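PDB 4QTQ: XAC2610 protein from Xanthomonas axonopodis pv. citri, which probably acts as an immunity protein that inhibits a peptidoglycan hydrolase effector of the type IV secretion system used for killing rival bacteria. Local coordinates for residues 28-33 / 51-56; 44-49 / 67-72. All blocks are in the same frame, centred on the assembly; numbering follows the deposited sequence.

Contact 1: residues 28-33 / 51-56; sequences IAVSVH and PVVEVT
Val30 pairs with Val55 and Val32 with Val53 on the buried side of an antiparallel strand pair, which three hydrogen-bonded pairs zip together: Ala29 with Thr56, Ser31 with Glu54 and His33 with Val52. Six N-H···O=C bonds close the ladder, running from 2.9 Å (Thr56 N to Ala29 O) to 3.2 Å (Ala29 N to Thr56 O). On the valine face the tightest touch is at one end, where Ile28 CG2 meets Val55 CG1 at 3.6 Å. Farther along, Val30 CG1 reaches diagonally to Val53 CG1 at 4.0 Å; in both valines CG1 stands anti to the backbone N, and the two side chains pass at a slant.

Against these buried, closely packed valines and Ile28, the other face, with Ala29, Ser31, His33, Val52, Glu54 and Thr56, is looser: partly exposed, more polar and wetted. Ser31 and His33 are each modelled in two conformers; in one of them NE2 of His33 turns to Ser31 OG in a weak and doubtful hydrogen bond. A water next to Thr56 OG1 (2.7 Å) donates to Ala29 O and, weakly, to Glu54 O, tying side chain and ladder together.

Strands 28-33 and 52-56 form the middle of a four-stranded antiparallel sheet. Strand 20-25 pairs with the first and 63-65 with the second, while Leu70 of strand 70-73 and Ile94 of strand 94-97 pack against Val32 and Val53, one face turned to the core as in a beta-sandwich.

Contact 2: residues 44-49 / 67-72; sequences IMLCNR and PEALYV
Leu46 lays its CD1 methyl over one face of the Tyr71 ring, 3.9 Å from the centroid and shifted toward the rim, a CH-pi contact at a non-hydrogen-bonded pair of a short antiparallel ladder. Leu46 CG is anti to the backbone N (chi1 165°), and the two side chains run side by side in the same direction; Ile44 CG2 lies at the ring edge, near its plane.

Four backbone bonds satisfy the donors and acceptors of the flanking hydrogen-bonded pairs. Between Met45 and Val72 the exchange is mutual: Met45 N gives to Val72 O at 3.0 Å, and Val72 N gives to Met45 O. Between Cys47 and Leu70, Cys47 N reaches Leu70 O at 2.7 Å, nearly straight at 165°, whereas the return bond from Leu70 N to Cys47 O is more bent, at 141°. Several carbonyls also receive CA-H···O contacts: Ile44 CA lies 3.3 Å from Val72 O, and Tyr71 CA approaches Met45 O. Beyond the last bonded pair the chains keep touching through apolar carbon, Asn48 CB against Ala69 CB at 3.7 Å. On the face opposite the tyrosine, Cys47 SG sits 4.1 Å from Val72 CG2 and forms the disulfide with Cys37, a covalent tie on strand 44-47.

Tyr71 O is hydrogen-bonded to Ser93 OG; Tyr71 also shares a backbone hydrogen bond with Trp110, and their rings stack. Strand 44-47 is the middle strand of a three-stranded antiparallel sheet, between strand 38-41, where Leu46 makes a backbone hydrogen bond with Thr38, and strand 70-73, whose Leu70 touches Val109 of strand 106-112.

How the contacts relate
Contacts 1 and 2 lie with centres about 13 Å apart, on the same side of the chain's centre. They belong to separate antiparallel sheets, of four and three strands, and their segments alternate along the chain: 28-33, 44-49, 51-56, then 67-72. Strand 44-47 of contact 2 leads almost directly into strand 52-56 of contact 1, so the chain passes from one sheet to the other within a few residues. Besides the packing at Leu70, the two contacts meet at Pro51, whose O lies 3.6 Å from Pro67 CD. This interleaving is consistent with the two sheets packing as one body in the N-terminal half, which also holds the calcium site.

Contact 1: residues 28-33 / 51-56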
# COMPACT_ATOMS: atom_id res chain seq x y z
N ILE A 28 1.34 -18.07 4.93
CA ILE A 28 0.83 -17.74 3.60
C ILE A 28 1.98 -17.92 2.63
O ILE A 28 3.04 -17.33 2.82
CB ILE A 28 0.31 -16.30 3.53
CG1 ILE A 28 -0.87 -16.10 4.49
CG2 ILE A 28 -0.12 -15.95 2.11
CD1 ILE A 28 -1.19 -14.65 4.81
N ALA A 29 1.77 -18.73 1.60
CA ALA A 29 2.82 -18.98 0.62
C ALA A 29 2.69 -17.96 -0.49
O ALA A 29 1.58 -17.71 -0.98
CB ALA A 29 2.73 -20.39 0.06
N VAL A 30 3.81 -17.36 -0.87
CA VAL A 30 3.83 -16.37 -1.94
C VAL A 30 4.97 -16.69 -2.89
O VAL A 30 6.11 -16.88 -2.47
CB VAL A 30 4.02 -14.93 -1.41
CG1 VAL A 30 3.88 -13.94 -2.57
CG2 VAL A 30 3.01 -14.60 -0.32
N SER A 31 4.63 -16.76 -4.18
CA SER A 31 5.63 -16.95 -5.22
C SER A 31 5.56 -15.81 -6.22
O SER A 31 4.50 -15.23 -6.43
CB SER A 31 5.45 -18.29 -5.93
OG SER A 31 4.22 -18.37 -6.61
N VAL A 32 6.70 -15.50 -6.83
CA VAL A 32 6.79 -14.47 -7.85
C VAL A 32 7.42 -15.12 -9.08
O VAL A 32 8.40 -15.87 -8.95
CB VAL A 32 7.68 -13.28 -7.40
CG1 VAL A 32 7.74 -12.21 -8.49
CG2 VAL A 32 7.18 -12.69 -6.09
N HIS A 33 6.84 -14.86 -10.24
CA HIS A 33 7.38 -15.31 -11.51
C HIS A 33 7.51 -14.08 -12.41
O HIS A 33 6.51 -13.49 -12.82
CB HIS A 33 6.43 -16.37 -12.10
CG HIS A 33 5.79 -17.25 -11.07
ND1 HIS A 33 6.35 -18.44 -10.65
CD2 HIS A 33 4.67 -17.08 -10.33
CE1 HIS A 33 5.59 -18.98 -9.73
NE2 HIS A 33 4.56 -18.18 -9.51
N PRO A 51 4.66 -9.61 -14.78
CA PRO A 51 5.03 -10.26 -13.54
C PRO A 51 3.79 -10.88 -12.90
O PRO A 51 2.71 -10.32 -13.02
CB PRO A 51 5.57 -9.11 -12.69
CG PRO A 51 4.80 -7.94 -13.16
CD PRO A 51 4.65 -8.14 -14.64
N VAL A 52 3.97 -12.02 -12.23
CA VAL A 52 2.87 -12.72 -11.56
C VAL A 52 3.22 -12.89 -10.09
O VAL A 52 4.30 -13.38 -9.77
CB VAL A 52 2.61 -14.12 -12.16
CG1 VAL A 52 1.56 -14.88 -11.36
CG2 VAL A 52 2.19 -13.99 -13.62
N VAL A 53 2.32 -12.48 -9.21
CA VAL A 53 2.45 -12.73 -7.78
C VAL A 53 1.33 -13.69 -7.40
O VAL A 53 0.15 -13.35 -7.51
CB VAL A 53 2.35 -11.44 -6.97
CG1 VAL A 53 2.28 -11.73 -5.47
CG2 VAL A 53 3.53 -10.52 -7.30
N GLU A 54 1.70 -14.90 -6.99
CA GLU A 54 0.73 -15.93 -6.62
C GLU A 54 0.71 -16.12 -5.11
O GLU A 54 1.76 -16.37 -4.51
CB GLU A 54 1.04 -17.25 -7.30
CG GLU A 54 -0.11 -18.24 -7.22
CD GLU A 54 0.25 -19.60 -7.76
OE1 GLU A 54 0.97 -20.35 -7.07
OE2 GLU A 54 -0.22 -19.91 -8.88
N VAL A 55 -0.49 -16.03 -4.53
CA VAL A 55 -0.69 -16.08 -3.08
C VAL A 55 -1.59 -17.27 -2.73
O VAL A 55 -2.70 -17.41 -3.29
CB VAL A 55 -1.34 -14.78 -2.56
CG1 VAL A 55 -1.51 -14.81 -1.04
CG2 VAL A 55 -0.53 -13.56 -2.98
N THR A 56 -1.12 -18.12 -1.82
CA THR A 56 -1.87 -19.27 -1.37
C THR A 56 -2.14 -19.15 0.13
O THR A 56 -1.26 -19.42 0.94
CB THR A 56 -1.10 -20.58 -1.60
OG1 THR A 56 -0.63 -20.65 -2.96
CG2 THR A 56 -1.98 -21.79 -1.28
O HOH W 1 1.46 -19.21 -3.76

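Contact 2: residues 44-49 / 67-72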
# COMPACT_ATOMS: atom_id res chain seq x y z
N ILE A 44 17.21 -3.69 -6.09
CA ILE A 44 15.82 -3.54 -6.56
C ILE A 44 15.66 -3.72 -8.07
O ILE A 44 16.19 -2.93 -8.85
CB ILE A 44 15.21 -2.16 -6.15
CG1 ILE A 44 15.17 -2.02 -4.63
CG2 ILE A 44 13.79 -2.02 -6.71
CD1 ILE A 44 14.86 -0.62 -4.13
N MET A 45 14.91 -4.74 -8.47
CA MET A 45 14.60 -4.98 -9.86
C MET A 45 13.22 -4.45 -10.20
O MET A 45 12.27 -4.64 -9.43
CB MET A 45 14.63 -6.48 -10.18
CG MET A 45 15.91 -7.22 -9.80
SD MET A 45 17.38 -6.68 -10.70
CE MET A 45 17.00 -7.18 -12.37
N LEU A 46 13.11 -3.78 -11.34
CA LEU A 46 11.82 -3.44 -11.93
C LEU A 46 11.40 -4.57 -12.90
O LEU A 46 12.08 -4.84 -13.89
CB LEU A 46 11.90 -2.10 -12.67
CG LEU A 46 10.77 -1.74 -13.64
CD1 LEU A 46 9.41 -1.76 -12.95
CD2 LEU A 46 11.06 -0.37 -14.25
N CYS A 47 10.29 -5.22 -12.58
CA CYS A 47 9.72 -6.27 -13.42
C CYS A 47 8.41 -5.80 -14.00
O CYS A 47 7.40 -5.77 -13.29
CB CYS A 47 9.47 -7.52 -12.58
SG CYS A 47 10.97 -8.12 -11.78
N ASN A 48 8.41 -5.44 -15.27
CA ASN A 48 7.17 -5.01 -15.92
C ASN A 48 6.82 -5.75 -17.22
O ASN A 48 6.13 -5.20 -18.09
CB ASN A 48 7.16 -3.50 -16.13
CG ASN A 48 8.27 -3.04 -17.04
OD1 ASN A 48 9.06 -3.84 -17.53
ND2 ASN A 48 8.33 -1.74 -17.26
N ARG A 49 7.30 -6.99 -17.34
CA ARG A 49 6.86 -7.89 -18.39
C ARG A 49 6.05 -9.02 -17.76
O ARG A 49 6.57 -10.10 -17.44
CB ARG A 49 8.05 -8.40 -19.19
CG ARG A 49 8.69 -7.32 -20.06
CD ARG A 49 8.23 -7.41 -21.51
NE ARG A 49 8.92 -8.49 -22.20
CZ ARG A 49 10.18 -8.44 -22.64
NH1 ARG A 49 10.92 -7.34 -22.48
NH2 ARG A 49 10.71 -9.49 -23.24
N PRO A 67 0.03 -7.68 -11.54
CA PRO A 67 0.22 -6.22 -11.47
C PRO A 67 0.87 -5.63 -12.74
O PRO A 67 1.62 -6.31 -13.45
CB PRO A 67 1.12 -6.04 -10.24
CG PRO A 67 1.86 -7.33 -10.12
CD PRO A 67 0.92 -8.40 -10.61
N GLU A 68 0.57 -4.37 -13.01
CA GLU A 68 1.08 -3.69 -14.21
C GLU A 68 2.61 -3.67 -14.20
O GLU A 68 3.26 -3.72 -15.24
CB GLU A 68 0.49 -2.28 -14.33
CG GLU A 68 0.43 -1.75 -15.76
CD GLU A 68 -0.61 -0.65 -15.97
OE1 GLU A 68 -0.27 0.34 -16.65
OE2 GLU A 68 -1.76 -0.78 -15.48
N ALA A 69 3.18 -3.56 -13.00
CA ALA A 69 4.62 -3.73 -12.81
C ALA A 69 4.87 -4.19 -11.37
O ALA A 69 3.96 -4.16 -10.55
CB ALA A 69 5.37 -2.44 -13.12
N LEU A 70 6.10 -4.63 -11.10
CA LEU A 70 6.50 -5.08 -9.76
C LEU A 70 7.95 -4.67 -9.48
O LEU A 70 8.87 -4.99 -10.26
CB LEU A 70 6.36 -6.61 -9.64
CG LEU A 70 6.75 -7.24 -8.28
CD1 LEU A 70 5.81 -6.81 -7.17
CD2 LEU A 70 6.80 -8.75 -8.36
N TYR A 71 8.12 -3.96 -8.37
CA TYR A 71 9.44 -3.60 -7.86
C TYR A 71 9.80 -4.58 -6.77
O TYR A 71 9.19 -4.56 -5.70
CB TYR A 71 9.44 -2.18 -7.30
CG TYR A 71 9.35 -1.12 -8.37
CD1 TYR A 71 8.12 -0.75 -8.91
CD2 TYR A 71 10.49 -0.49 -8.85
CE1 TYR A 71 8.03 0.20 -9.90
CE2 TYR A 71 10.41 0.48 -9.84
CZ TYR A 71 9.19 0.82 -10.36
OH TYR A 71 9.11 1.78 -11.35
N VAL A 72 10.78 -5.43 -7.08
CA VAL A 72 11.26 -6.49 -6.19
C VAL A 72 12.52 -6.04 -5.45
O VAL A 72 13.61 -5.97 -6.03
CB VAL A 72 11.57 -7.78 -6.99
CG1 VAL A 72 12.07 -8.89 -6.08
CG2 VAL A 72 10.34 -8.23 -7.76